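Local coordinates for protein Endonuclease/exonuclease/phosphatase (Beutenbergia cavernae DSM 12333, PDB 4RUW) that belongs to the endonuclease/exonuclease/phosphatase family, pairing a DNase I-like domain that carries a zinc ion with a C-terminal immunoglobulin-like domain, at residues I258-R268 with R294-P302; R338-G346 with I430-L438. All coordinates share one frame; numbering follows the deposited sequence. Where two conformers were deposited one is given.

Interaction 1. Residues I258-R268 with R294-P302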
ATOM      1  N   ILE A 258      -6.437  -7.444  -3.544  1.00 12.56           N
ATOM      2  CA  ILE A 258      -5.991  -6.868  -2.280  1.00 11.96           C
ATOM      3  C   ILE A 258      -7.195  -6.646  -1.356  1.00 12.41           C
ATOM      4  O   ILE A 258      -7.164  -6.989  -0.168  1.00 12.99           O
ATOM      5  CB  ILE A 258      -5.220  -5.545  -2.499  1.00 12.62           C
ATOM      6  CG1 ILE A 258      -3.976  -5.779  -3.364  1.00 12.86           C
ATOM      7  CG2 ILE A 258      -4.830  -4.941  -1.174  1.00 13.73           C
ATOM      8  CD1 ILE A 258      -3.310  -4.492  -3.856  1.00 13.80           C
ATOM      9  N   ALA A 259      -8.265  -6.085  -1.910  1.00 12.32           N
ATOM     10  CA  ALA A 259      -9.463  -5.831  -1.125  1.00 13.25           C
ATOM     11  C   ALA A 259     -10.079  -7.138  -0.618  1.00 13.85           C
ATOM     12  O   ALA A 259     -10.521  -7.211   0.528  1.00 14.26           O
ATOM     13  CB  ALA A 259     -10.468  -5.038  -1.942  1.00 13.98           C
ATOM     14  N   GLU A 260     -10.128  -8.261  -1.508  1.00 15.12           N
ATOM     15  CA  GLU A 260     -10.659  -9.582  -1.134  1.00 17.35           C
ATOM     16  C   GLU A 260      -9.924 -10.159   0.052  1.00 18.07           C
ATOM     17  O   GLU A 260     -10.481 -10.928   0.831  1.00 19.94           O
ATOM     18  CB  GLU A 260     -10.489 -10.597  -2.275  1.00 21.13           C
ATOM     19  CG  GLU A 260     -11.284 -10.384  -3.540  1.00 27.49           C
ATOM     20  CD  GLU A 260     -10.948 -11.432  -4.595  0.83 31.83           C
ATOM     21  OE1 GLU A 260      -9.976 -12.190  -4.409  0.44 34.79           O
ATOM     22  OE2 GLU A 260     -11.670 -11.519  -5.608  0.39 35.19           O
ATOM     23  N   ASP A 261      -8.623  -9.741   0.187  1.00 16.25           N
ATOM     24  CA  ASP A 261      -7.796 -10.246   1.273  1.00 16.66           C
ATOM     25  C   ASP A 261      -7.859  -9.409   2.547  1.00 15.63           C
ATOM     26  O   ASP A 261      -7.018  -9.557   3.440  1.00 17.63           O
ATOM     27  CB  ASP A 261      -6.363 -10.425   0.799  1.00 18.94           C
ATOM     28  CG  ASP A 261      -6.152 -11.765   0.132  0.69 22.73           C
ATOM     29  OD1 ASP A 261      -7.149 -12.492  -0.072  0.56 25.05           O
ATOM     30  OD2 ASP A 261      -4.994 -12.096  -0.182  0.55 25.03           O
ATOM     31  N   HIS A 262      -8.865  -8.539   2.618  1.00 14.49           N
ATOM     32  CA  HIS A 262      -9.200  -7.787   3.830  1.00 14.46           C
ATOM     33  C   HIS A 262      -8.210  -6.678   4.117  1.00 14.62           C
ATOM     34  O   HIS A 262      -8.074  -6.255   5.257  1.00 17.81           O
ATOM     35  CB  HIS A 262      -9.323  -8.691   5.064  1.00 15.78           C
ATOM     36  CG  HIS A 262     -10.102  -9.939   4.815  1.00 16.97           C
ATOM     37  ND1 HIS A 262     -11.472  -9.936   4.640  1.00 20.02           N
ATOM     38  CD2 HIS A 262      -9.713 -11.227   4.690  1.00 18.88           C
ATOM     39  CE1 HIS A 262     -11.889 -11.170   4.433  1.00 21.29           C
ATOM     40  NE2 HIS A 262     -10.841 -11.977   4.457  1.00 21.80           N
ATOM     41  N   LEU A 263      -7.525  -6.200   3.087  1.00 13.18           N
ATOM     42  CA  LEU A 263      -6.589  -5.099   3.264  1.00 12.65           C
ATOM     43  C   LEU A 263      -7.224  -3.801   2.799  1.00 12.09           C
ATOM     44  O   LEU A 263      -7.852  -3.768   1.747  1.00 13.33           O
ATOM     45  CB  LEU A 263      -5.296  -5.367   2.487  1.00 13.14           C
ATOM     46  CG  LEU A 263      -4.417  -6.469   3.076  1.00 15.31           C
ATOM     47  CD1 LEU A 263      -3.327  -6.886   2.122  1.00 16.79           C
ATOM     48  CD2 LEU A 263      -3.787  -5.961   4.371  1.00 18.72           C
ATOM     49  N   ALA A 264      -7.044  -2.738   3.579  1.00 11.84           N
ATOM     50  CA  ALA A 264      -7.581  -1.419   3.252  1.00 12.05           C
ATOM     51  C   ALA A 264      -6.443  -0.510   2.814  1.00 11.24           C
ATOM     52  O   ALA A 264      -5.389  -0.472   3.456  1.00 11.62           O
ATOM     53  CB  ALA A 264      -8.287  -0.827   4.460  1.00 14.21           C
ATOM     54  N   ASP A 265      -6.662   0.212   1.717  1.00 11.39           N
ATOM     55  CA  ASP A 265      -5.734   1.205   1.210  1.00 11.56           C
ATOM     56  C   ASP A 265      -5.870   2.410   2.132  1.00 11.11           C
ATOM     57  O   ASP A 265      -6.855   3.148   2.058  1.00 11.87           O
ATOM     58  CB  ASP A 265      -6.157   1.532  -0.225  1.00 12.24           C
ATOM     59  CG  ASP A 265      -5.292   2.588  -0.902  1.00 12.02           C
ATOM     60  OD1 ASP A 265      -4.535   3.333  -0.233  1.00 13.17           O
ATOM     61  OD2 ASP A 265      -5.414   2.683  -2.142  1.00 13.56           O
ATOM     62  N   THR A 266      -4.904   2.591   3.028  1.00 11.06           N
ATOM     63  CA  THR A 266      -5.116   3.529   4.120  1.00 11.25           C
ATOM     64  C   THR A 266      -5.253   4.975   3.640  1.00 11.13           C
ATOM     65  O   THR A 266      -6.118   5.697   4.123  1.00 11.91           O
ATOM     66  CB  THR A 266      -4.055   3.405   5.234  1.00 11.91           C
ATOM     67  OG1 THR A 266      -2.757   3.719   4.721  1.00 12.27           O
ATOM     68  CG2 THR A 266      -4.066   1.984   5.833  1.00 12.45           C
ATOM     69  N   TRP A 267      -4.436   5.375   2.665  1.00 10.97           N
ATOM     70  CA  TRP A 267      -4.535   6.725   2.130  1.00 11.07           C
ATOM     71  C   TRP A 267      -5.960   7.035   1.687  1.00 11.04           C
ATOM     72  O   TRP A 267      -6.521   8.086   2.004  1.00 12.10           O
ATOM     73  CB  TRP A 267      -3.593   6.896   0.937  1.00 11.39           C
ATOM     74  CG  TRP A 267      -3.662   8.292   0.372  1.00 10.80           C
ATOM     75  CD1 TRP A 267      -4.527   8.757  -0.590  1.00 10.86           C
ATOM     76  CD2 TRP A 267      -2.855   9.412   0.765  1.00 11.07           C
ATOM     77  NE1 TRP A 267      -4.290  10.096  -0.821  1.00 11.41           N
ATOM     78  CE2 TRP A 267      -3.277  10.518  -0.004  1.00 10.91           C
ATOM     79  CE3 TRP A 267      -1.811   9.576   1.680  1.00 11.64           C
ATOM     80  CZ2 TRP A 267      -2.696  11.777   0.134  1.00 11.30           C
ATOM     81  CZ3 TRP A 267      -1.228  10.823   1.798  1.00 12.59           C
ATOM     82  CH2 TRP A 267      -1.668  11.905   1.032  1.00 12.06           C
ATOM     83  N   ARG A 268      -6.546   6.103   0.944  1.00 11.06           N
ATOM     84  CA  ARG A 268      -7.837   6.302   0.324  1.00 12.54           C
ATOM     85  C   ARG A 268      -8.988   6.338   1.336  1.00 13.07           C
ATOM     86  O   ARG A 268     -10.075   6.806   1.015  1.00 13.94           O
ATOM     87  CB  ARG A 268      -8.014   5.174  -0.684  1.00 16.68           C
ATOM     88  CG  ARG A 268      -9.154   5.278  -1.628  1.00 19.63           C
ATOM     89  CD  ARG A 268      -9.077   4.097  -2.582  1.00 21.71           C
ATOM     90  NE  ARG A 268      -9.997   4.288  -3.678  1.00 23.57           N
ATOM     91  CZ  ARG A 268      -9.941   3.619  -4.820  1.00 19.85           C
ATOM     92  NH1 ARG A 268      -9.012   2.679  -5.010  1.00 19.02           N
ATOM     93  NH2 ARG A 268     -10.839   3.881  -5.756  1.00 22.84           N
ATOM     94  N   ARG A 294      -0.205   7.540  -8.038  1.00 11.65           N
ATOM     95  CA  ARG A 294      -0.035   7.132  -6.652  1.00 11.09           C
ATOM     96  C   ARG A 294       0.263   5.643  -6.702  1.00 11.26           C
ATOM     97  O   ARG A 294      -0.626   4.839  -7.009  1.00 12.33           O
ATOM     98  CB  ARG A 294      -1.313   7.412  -5.859  1.00 12.19           C
ATOM     99  CG  ARG A 294      -1.212   7.074  -4.378  1.00 11.65           C
ATOM    100  CD  ARG A 294      -2.442   7.522  -3.619  1.00 12.07           C
ATOM    101  NE  ARG A 294      -3.624   6.726  -3.950  1.00 11.85           N
ATOM    102  CZ  ARG A 294      -4.051   5.687  -3.231  1.00 11.17           C
ATOM    103  NH1 ARG A 294      -3.391   5.301  -2.142  1.00 11.53           N
ATOM    104  NH2 ARG A 294      -5.147   5.030  -3.599  1.00 11.59           N
ATOM    105  N   ILE A 295       1.518   5.281  -6.437  1.00 11.09           N
ATOM    106  CA  ILE A 295       1.972   3.905  -6.631  1.00 11.47           C
ATOM    107  C   ILE A 295       2.703   3.357  -5.409  1.00 10.90           C
ATOM    108  O   ILE A 295       3.143   2.199  -5.423  1.00 12.25           O
ATOM    109  CB  ILE A 295       2.852   3.760  -7.907  1.00 12.78           C
ATOM    110  CG1 ILE A 295       4.104   4.637  -7.815  1.00 13.65           C
ATOM    111  CG2 ILE A 295       2.047   4.070  -9.175  1.00 13.59           C
ATOM    112  CD1 ILE A 295       5.093   4.392  -8.942  1.00 15.73           C
ATOM    113  N   ASP A 296       2.835   4.180  -4.372  1.00 11.11           N
ATOM    114  CA  ASP A 296       3.403   3.776  -3.089  1.00 11.19           C
ATOM    115  C   ASP A 296       2.240   3.745  -2.109  1.00 11.14           C
ATOM    116  O   ASP A 296       1.477   4.702  -2.040  1.00 12.11           O
ATOM    117  CB  ASP A 296       4.426   4.801  -2.619  1.00 12.19           C
ATOM    118  CG  ASP A 296       5.646   4.892  -3.530  1.00 12.84           C
ATOM    119  OD1 ASP A 296       5.614   5.634  -4.539  1.00 13.90           O
ATOM    120  OD2 ASP A 296       6.669   4.247  -3.214  1.00 15.22           O
ATOM    121  N   TYR A 297       2.097   2.637  -1.378  1.00 10.82           N
ATOM    122  CA  TYR A 297       0.907   2.398  -0.581  1.00 10.95           C
ATOM    123  C   TYR A 297       1.241   1.942   0.831  1.00 10.04           C
ATOM    124  O   TYR A 297       2.286   1.324   1.075  1.00 11.03           O
ATOM    125  CB  TYR A 297       0.079   1.271  -1.206  1.00 11.98           C
ATOM    126  CG  TYR A 297      -0.497   1.529  -2.575  1.00 10.65           C
ATOM    127  CD1 TYR A 297      -1.802   1.979  -2.726  1.00 11.69           C
ATOM    128  CD2 TYR A 297       0.243   1.274  -3.718  1.00 11.56           C
ATOM    129  CE1 TYR A 297      -2.348   2.184  -3.972  1.00 11.91           C
ATOM    130  CE2 TYR A 297      -0.297   1.472  -4.972  1.00 11.57           C
ATOM    131  CZ  TYR A 297      -1.594   1.933  -5.094  1.00 11.10           C
ATOM    132  OH  TYR A 297      -2.161   2.121  -6.330  1.00 11.73           O
ATOM    133  N   VAL A 298       0.305   2.189   1.744  1.00 10.46           N
ATOM    134  CA  VAL A 298       0.254   1.502   3.027  1.00 10.93           C
ATOM    135  C   VAL A 298      -1.116   0.851   3.134  1.00 10.54           C
ATOM    136  O   VAL A 298      -2.133   1.550   3.181  1.00 11.65           O
ATOM    137  CB  VAL A 298       0.497   2.467   4.215  1.00 12.10           C
ATOM    138  CG1 VAL A 298       0.371   1.708   5.531  1.00 13.75           C
ATOM    139  CG2 VAL A 298       1.856   3.128   4.083  1.00 13.06           C
ATOM    140  N   PHE A 299      -1.138  -0.476   3.141  1.00 10.96           N
ATOM    141  CA  PHE A 299      -2.358  -1.246   3.350  1.00 11.07           C
ATOM    142  C   PHE A 299      -2.375  -1.769   4.779  1.00 11.28           C
ATOM    143  O   PHE A 299      -1.324  -2.123   5.323  1.00 12.39           O
ATOM    144  CB  PHE A 299      -2.429  -2.426   2.374  1.00 11.72           C
ATOM    145  CG  PHE A 299      -2.805  -2.033   0.972  1.00 11.73           C
ATOM    146  CD1 PHE A 299      -4.144  -1.939   0.608  1.00 13.33           C
ATOM    147  CD2 PHE A 299      -1.836  -1.765   0.015  1.00 13.66           C
ATOM    148  CE1 PHE A 299      -4.517  -1.578  -0.672  1.00 14.84           C
ATOM    149  CE2 PHE A 299      -2.208  -1.399  -1.278  1.00 14.50           C
ATOM    150  CZ  PHE A 299      -3.549  -1.299  -1.612  1.00 14.61           C
ATOM    151  N   ALA A 300      -3.557  -1.820   5.386  1.00 11.40           N
ATOM    152  CA  ALA A 300      -3.677  -2.283   6.770  1.00 11.83           C
ATOM    153  C   ALA A 300      -4.789  -3.322   6.888  1.00 11.25           C
ATOM    154  O   ALA A 300      -5.763  -3.289   6.135  1.00 12.23           O
ATOM    155  CB  ALA A 300      -3.928  -1.119   7.723  1.00 13.19           C
ATOM    156  N   THR A 301      -4.636  -4.232   7.844  1.00 11.45           N
ATOM    157  CA  THR A 301      -5.641  -5.244   8.119  1.00 11.77           C
ATOM    158  C   THR A 301      -6.808  -4.660   8.924  1.00 11.67           C
ATOM    159  O   THR A 301      -6.723  -3.524   9.404  1.00 12.55           O
ATOM    160  CB  THR A 301      -4.996  -6.428   8.859  1.00 12.37           C
ATOM    161  OG1 THR A 301      -4.440  -5.967  10.091  1.00 12.55           O
ATOM    162  CG2 THR A 301      -3.902  -7.072   7.995  1.00 13.88           C
ATOM    163  N   PRO A 302      -7.917  -5.415   9.054  1.00 11.94           N
ATOM    164  CA  PRO A 302      -9.146  -4.794   9.575  1.00 12.65           C
ATOM    165  C   PRO A 302      -9.066  -4.263  11.006  1.00 13.02           C
ATOM    166  O   PRO A 302      -9.865  -3.391  11.346  1.00 14.20           O
ATOM    167  CB  PRO A 302     -10.181  -5.924   9.465  1.00 13.96           C
ATOM    168  CG  PRO A 302      -9.700  -6.710   8.283  1.00 13.68           C
ATOM    169  CD  PRO A 302      -8.208  -6.726   8.438  1.00 13.31           C
TER
HETATM  170  O   HOH W   1      -8.606  -3.816   6.475  1.00 22.98           O
HETATM  171  O   HOH W   2      -1.955   3.922   0.880  1.00 12.78           O
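Ala264 and Ala300 form an antiparallel hydrogen-bonded pair where the two-residue strand 264-265 closes the edge of one sheet of the DNase I-like fold, beside strand 296-300. Ala264 N gives its hydrogen to Ala300 O at 2.9 Å, and the return bond runs from Ala300 N to Ala264 O. The next pair, Asp265 and Phe299, is non-hydrogen-bonded, and both side chains lie on one face of the sheet. Here the Phe299 ring receives Ile258, from the end of helix 251-260, over one face: Ile258 CG2 sits 3.8 Å from the ring centroid, offset toward the rim. Helix 207-222 backs this side, with Leu221 touching Ile258 and Leu263.

From Arg294 the side chain can be followed outward. CB leads to CG, which stands anti to the backbone N (chi1 -177°); CD lies over a face of the Trp267 five-membered ring in a CH-pi contact, and the chain then bends at chi3 (70°). NE stays near Trp267 CD1, which lies over one face of the guanidinium, and NH1 comes close to Trp267 CB. The bend brings the guanidinium end-on to the buried Asp265, its plane nearly coplanar with the carboxylate. Arg294 NH1 meets Asp265 OD1 on the syn lone pair at 3.0 Å, while Arg294 NH2 reaches Asp265 OD2 at 2.8 Å, also on the syn side but somewhat out of the carboxylate plane. The paired bonds fix the rotation of both groups. A water bonded to Asp265 OD1 also accepts from Val298 N.

Just after strand 264-265, Thr266 grips Val298 O twice: Thr266 N approaches at 3.0 Å, nearly straight along the carbonyl, while Thr266 OG1 donates at 2.7 Å from a position tilted out of the carbonyl plane.

Interaction 2. Residues R338-G346 with I430-L438; sequences RTVLAGEDG and ILASRTETL
The C-terminal immunoglobulin-like domain is a beta sandwich, and at one side of it the outermost strands of its two sheets, 334-342 and 430-437, face each other. The segments run antiparallel at 168° with their axes 7.2 Å apart, and the contact is carried by side chains, with waters between. Arg434 spans the gap. Arg434 CG stands anti to the backbone N (chi1 179°) and passes 3.6 Å from Val340 CG1, the two side chains sliding past each other in opposite directions. A bend at chi3 then brings the guanidinium edge to the carbonyl oxygens of Leu341 and Gly343. Arg434 NH1 donates to Leu341 O at 2.7 Å from above the carbonyl plane, off its lone pairs, and to Gly343 O at 3.0 Å within that carbonyl's plane; NH2 adds a weak bond to Gly343 O. The same oxygen accepts from Gly346 N, which closes the type I turn 343-346, so Arg434 ties this turn to strand 430-437. Ala432 CB rests on the backbone of this turn, 3.5 Å from Glu344 N.

Toward the other end, Glu436 reaches across with its chain extended beyond CG. Glu436 OE1 accepts a hydrogen bond from Arg338 NH2 at 3.1 Å, part of a salt bridge, lying in the guanidinium plane although the two flat groups stand nearly perpendicular. One water joins OE1 to Thr339 O, another joins OE2 to Leu341 N, and Val340 CG2 packs 3.7 Å from Glu436 CD. Leu438 CD2 lies against Arg338 CD.

Within its own sheet, strand 334-342 pairs with 349-356 through Arg338 and Val340; Val340 also touches Ala421 of strand 418-424, and a classic beta bulge at Leu431 and Ala432 faces Leu423 of that same strand.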
ATOM      1  N   ARG A 338     -15.486  -8.791   6.174  1.00 14.16           N
ATOM      2  CA  ARG A 338     -15.919  -9.327   4.894  1.00 15.23           C
ATOM      3  C   ARG A 338     -15.824  -8.279   3.798  1.00 13.85           C
ATOM      4  O   ARG A 338     -16.149  -7.107   4.002  1.00 15.36           O
ATOM      5  CB  ARG A 338     -17.351  -9.863   4.983  1.00 18.28           C
ATOM      6  CG  ARG A 338     -17.832 -10.527   3.692  1.00 23.87           C
ATOM      7  CD  ARG A 338     -19.058 -11.394   3.924  1.00 27.59           C
ATOM      8  NE  ARG A 338     -18.758 -12.509   4.813  1.00 29.21           N
ATOM      9  CZ  ARG A 338     -18.357 -13.708   4.401  1.00 30.23           C
ATOM     10  NH1 ARG A 338     -18.099 -14.657   5.283  1.00 30.90           N
ATOM     11  NH2 ARG A 338     -18.214 -13.954   3.106  1.00 31.23           N
ATOM     12  N   THR A 339     -15.373  -8.717   2.631  1.00 13.72           N
ATOM     13  CA  THR A 339     -15.349  -7.898   1.430  1.00 13.97           C
ATOM     14  C   THR A 339     -16.331  -8.458   0.419  1.00 14.31           C
ATOM     15  O   THR A 339     -16.370  -9.666   0.182  1.00 16.67           O
ATOM     16  CB  THR A 339     -13.961  -7.916   0.792  1.00 15.57           C
ATOM     17  OG1 THR A 339     -13.023  -7.350   1.708  1.00 16.20           O
ATOM     18  CG2 THR A 339     -13.940  -7.118  -0.510  1.00 16.21           C
ATOM     19  N   VAL A 340     -17.145  -7.580  -0.153  1.00 13.24           N
ATOM     20  CA  VAL A 340     -17.961  -7.948  -1.298  1.00 13.95           C
ATOM     21  C   VAL A 340     -17.563  -7.021  -2.446  1.00 13.29           C
ATOM     22  O   VAL A 340     -17.635  -5.797  -2.323  1.00 13.70           O
ATOM     23  CB  VAL A 340     -19.473  -7.854  -0.997  1.00 15.13           C
ATOM     24  CG1 VAL A 340     -20.272  -8.276  -2.216  1.00 15.86           C
ATOM     25  CG2 VAL A 340     -19.825  -8.729   0.206  1.00 16.76           C
ATOM     26  N   LEU A 341     -17.087  -7.604  -3.539  1.00 13.62           N
ATOM     27  CA  LEU A 341     -16.670  -6.826  -4.698  1.00 14.11           C
ATOM     28  C   LEU A 341     -17.884  -6.324  -5.459  1.00 14.26           C
ATOM     29  O   LEU A 341     -18.953  -6.936  -5.404  1.00 16.14           O
ATOM     30  CB  LEU A 341     -15.788  -7.662  -5.620  1.00 14.79           C
ATOM     31  CG  LEU A 341     -14.490  -8.192  -5.011  1.00 15.14           C
ATOM     32  CD1 LEU A 341     -13.775  -9.066  -6.018  1.00 17.21           C
ATOM     33  CD2 LEU A 341     -13.600  -7.039  -4.583  1.00 15.35           C
ATOM     34  N   ALA A 342     -17.703  -5.217  -6.170  1.00 13.77           N
ATOM     35  CA  ALA A 342     -18.786  -4.586  -6.914  1.00 14.47           C
ATOM     36  C   ALA A 342     -18.560  -4.668  -8.415  1.00 13.83           C
ATOM     37  O   ALA A 342     -17.418  -4.651  -8.884  1.00 15.09           O
ATOM     38  CB  ALA A 342     -18.928  -3.128  -6.488  1.00 17.04           C
ATOM     39  N   GLY A 343     -19.653  -4.735  -9.168  1.00 14.80           N
ATOM     40  CA  GLY A 343     -19.589  -4.810 -10.617  1.00 16.23           C
ATOM     41  C   GLY A 343     -19.750  -6.232 -11.114  1.00 16.99           C
ATOM     42  O   GLY A 343     -19.553  -7.186 -10.366  1.00 17.59           O
ATOM     43  N   GLU A 344     -20.097  -6.380 -12.373  1.00 18.36           N
ATOM     44  CA  GLU A 344     -20.391  -7.700 -12.914  1.00 20.27           C
ATOM     45  C   GLU A 344     -19.267  -8.700 -12.774  1.00 20.06           C
ATOM     46  O   GLU A 344     -19.498  -9.840 -12.542  1.00 22.71           O
ATOM     47  CB  GLU A 344     -20.844  -7.595 -14.362  1.00 24.04           C
ATOM     48  CG  GLU A 344     -19.926  -6.885 -15.317  1.00 27.71           C
ATOM     49  CD  GLU A 344     -20.572  -6.652 -16.693  0.56 30.80           C
ATOM     50  OE1 GLU A 344     -21.632  -7.210 -16.949  0.62 31.63           O
ATOM     51  OE2 GLU A 344     -19.991  -5.933 -17.509  0.53 31.81           O
ATOM     52  N   ASP A 345     -18.048  -8.223 -12.895  1.00 18.59           N
ATOM     53  CA  ASP A 345     -16.885  -9.082 -12.751  1.00 19.26           C
ATOM     54  C   ASP A 345     -16.058  -8.718 -11.522  1.00 18.06           C
ATOM     55  O   ASP A 345     -14.909  -9.139 -11.398  1.00 19.33           O
ATOM     56  CB  ASP A 345     -16.013  -9.012 -14.001  1.00 22.71           C
ATOM     57  CG  ASP A 345     -16.723  -9.519 -15.232  1.00 27.71           C
ATOM     58  OD1 ASP A 345     -17.424 -10.549 -15.134  1.00 29.13           O
ATOM     59  OD2 ASP A 345     -16.590  -8.879 -16.295  1.00 31.29           O
ATOM     60  N   GLY A 346     -16.640  -7.937 -10.616  1.00 16.40           N
ATOM     61  CA  GLY A 346     -15.975  -7.598  -9.369  1.00 16.22           C
ATOM     62  C   GLY A 346     -14.819  -6.628  -9.528  1.00 14.88           C
ATOM     63  O   GLY A 346     -13.930  -6.591  -8.674  1.00 16.19           O
ATOM     64  N   ILE A 430     -29.797  -0.649 -11.352  1.00 25.32           N
ATOM     65  CA  ILE A 430     -28.790  -1.540 -10.794  1.00 24.09           C
ATOM     66  C   ILE A 430     -28.092  -2.282 -11.924  1.00 23.20           C
ATOM     67  O   ILE A 430     -28.681  -3.153 -12.562  1.00 25.35           O
ATOM     68  CB  ILE A 430     -29.406  -2.550  -9.814  1.00 25.69           C
ATOM     69  CG1 ILE A 430     -30.160  -1.820  -8.698  1.00 28.29           C
ATOM     70  CG2 ILE A 430     -28.332  -3.456  -9.235  1.00 25.34           C
ATOM     71  CD1 ILE A 430     -29.310  -0.847  -7.917  1.00 29.37           C
ATOM     72  N   LEU A 431     -26.837  -1.925 -12.176  1.00 21.12           N
ATOM     73  CA  LEU A 431     -26.066  -2.542 -13.248  1.00 21.50           C
ATOM     74  C   LEU A 431     -25.547  -3.909 -12.823  1.00 20.46           C
ATOM     75  O   LEU A 431     -25.412  -4.814 -13.646  1.00 22.24           O
ATOM     76  CB  LEU A 431     -24.899  -1.644 -13.659  1.00 21.84           C
ATOM     77  CG  LEU A 431     -25.300  -0.279 -14.224  1.00 24.22           C
ATOM     78  CD1 LEU A 431     -24.085   0.598 -14.445  1.00 24.65           C
ATOM     79  CD2 LEU A 431     -26.077  -0.450 -15.524  1.00 25.49           C
ATOM     80  N   ALA A 432     -25.259  -4.055 -11.534  1.00 18.56           N
ATOM     81  CA  ALA A 432     -24.752  -5.311 -11.001  1.00 17.53           C
ATOM     82  C   ALA A 432     -25.020  -5.359  -9.510  1.00 16.68           C
ATOM     83  O   ALA A 432     -25.029  -4.323  -8.850  1.00 17.37           O
ATOM     84  CB  ALA A 432     -23.257  -5.441 -11.269  1.00 19.10           C
ATOM     85  N   SER A 433     -25.216  -6.563  -8.986  1.00 16.76           N
ATOM     86  CA  SER A 433     -25.432  -6.760  -7.563  1.00 17.49           C
ATOM     87  C   SER A 433     -24.802  -8.073  -7.124  1.00 16.05           C
ATOM     88  O   SER A 433     -24.873  -9.078  -7.835  1.00 17.65           O
ATOM     89  CB  SER A 433     -26.928  -6.774  -7.249  1.00 20.23           C
ATOM     90  OG  SER A 433     -27.166  -7.095  -5.888  1.00 23.54           O
ATOM     91  N   ARG A 434     -24.194  -8.056  -5.946  1.00 14.96           N
ATOM     92  CA  ARG A 434     -23.589  -9.237  -5.350  1.00 15.91           C
ATOM     93  C   ARG A 434     -23.936  -9.221  -3.867  1.00 14.79           C
ATOM     94  O   ARG A 434     -23.787  -8.178  -3.214  1.00 15.54           O
ATOM     95  CB  ARG A 434     -22.074  -9.173  -5.568  1.00 18.23           C
ATOM     96  CG  ARG A 434     -21.281 -10.293  -4.995  1.00 21.32           C
ATOM     97  CD  ARG A 434     -19.827 -10.203  -5.426  1.00 22.18           C
ATOM     98  NE  ARG A 434     -19.641 -10.592  -6.824  1.00 25.44           N
ATOM     99  CZ  ARG A 434     -19.473  -9.748  -7.842  1.00 25.91           C
ATOM    100  NH1 ARG A 434     -19.456  -8.433  -7.643  1.00 24.69           N
ATOM    101  NH2 ARG A 434     -19.313 -10.225  -9.071  1.00 28.50           N
ATOM    102  N   THR A 435     -24.381 -10.353  -3.338  0.59 14.62           N
ATOM    103  CA  THR A 435     -24.765 -10.439  -1.939  0.59 16.19           C
ATOM    104  C   THR A 435     -24.137 -11.669  -1.291  0.59 16.29           C
ATOM    105  O   THR A 435     -24.057 -12.736  -1.917  0.59 17.69           O
ATOM    106  CB  THR A 435     -26.308 -10.514  -1.782  0.59 17.86           C
ATOM    107  OG1 THR A 435     -26.913  -9.432  -2.496  0.59 19.28           O
ATOM    108  CG2 THR A 435     -26.710 -10.444  -0.310  0.59 18.20           C
ATOM    109  N   GLU A 436     -23.678 -11.515  -0.049  1.00 16.51           N
ATOM    110  CA  GLU A 436     -23.103 -12.621   0.705  1.00 18.54           C
ATOM    111  C   GLU A 436     -23.632 -12.573   2.137  1.00 18.49           C
ATOM    112  O   GLU A 436     -23.619 -11.511   2.773  1.00 19.21           O
ATOM    113  CB  GLU A 436     -21.573 -12.523   0.718  1.00 21.27           C
ATOM    114  CG  GLU A 436     -20.929 -12.609  -0.667  1.00 24.79           C
ATOM    115  CD  GLU A 436     -19.433 -12.352  -0.655  0.61 26.73           C
ATOM    116  OE1 GLU A 436     -18.793 -12.596   0.392  0.65 28.44           O
ATOM    117  OE2 GLU A 436     -18.906 -11.885  -1.696  0.68 27.67           O
ATOM    118  N   THR A 437     -24.106 -13.705   2.651  1.00 19.02           N
ATOM    119  CA  THR A 437     -24.490 -13.768   4.059  1.00 20.45           C
ATOM    120  C   THR A 437     -23.251 -13.686   4.939  1.00 22.62           C
ATOM    121  O   THR A 437     -22.146 -14.000   4.502  1.00 22.86           O
ATOM    122  CB  THR A 437     -25.265 -15.053   4.397  1.00 20.78           C
ATOM    123  OG1 THR A 437     -24.578 -16.186   3.853  1.00 20.77           O
ATOM    124  CG2 THR A 437     -26.672 -14.994   3.829  1.00 22.10           C
ATOM    125  N   LEU A 438     -23.444 -13.251   6.179  1.00 24.85           N
ATOM    126  CA  LEU A 438     -22.344 -13.110   7.123  1.00 28.55           C
ATOM    127  C   LEU A 438     -22.309 -14.282   8.101  1.00 32.51           C
ATOM    128  O   LEU A 438     -23.025 -15.274   7.938  1.00 35.12           O
ATOM    129  CB  LEU A 438     -22.502 -11.814   7.925  1.00 29.95           C
ATOM    130  CG  LEU A 438     -22.891 -10.557   7.156  1.00 30.26           C
ATOM    131  CD1 LEU A 438     -23.184  -9.417   8.116  1.00 32.18           C
ATOM    132  CD2 LEU A 438     -21.798 -10.162   6.179  1.00 30.05           C
TER
HETATM  133  O   HOH W   3     -16.142 -12.286   0.219  1.00 33.86           O
HETATM  134  O   HOH W   4     -16.800 -10.516  -3.445  1.00 26.24           O

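Overall arrangement
Interaction 1 is buried near the centre of the chain, in the DNase I-like domain, whereas interaction 2 is partly buried in the immunoglobulin-like domain, its centre about 23 Å from the centre of the chain. Interaction 1 pairs an edge strand with its inner neighbour through backbone bonds, a ring contact and a two-pronged salt bridge; interaction 2 sets the edge strands of two sheets against each other through long polar side chains and water. The two meet where the domains touch: Ala259 O lies 2.8 Å from Thr339 OG1, a probable hydrogen bond, and Glu260 packs on Leu341. Strand 349-356, which pairs with 334-342, also touches Ala259, Ala264 and Arg268.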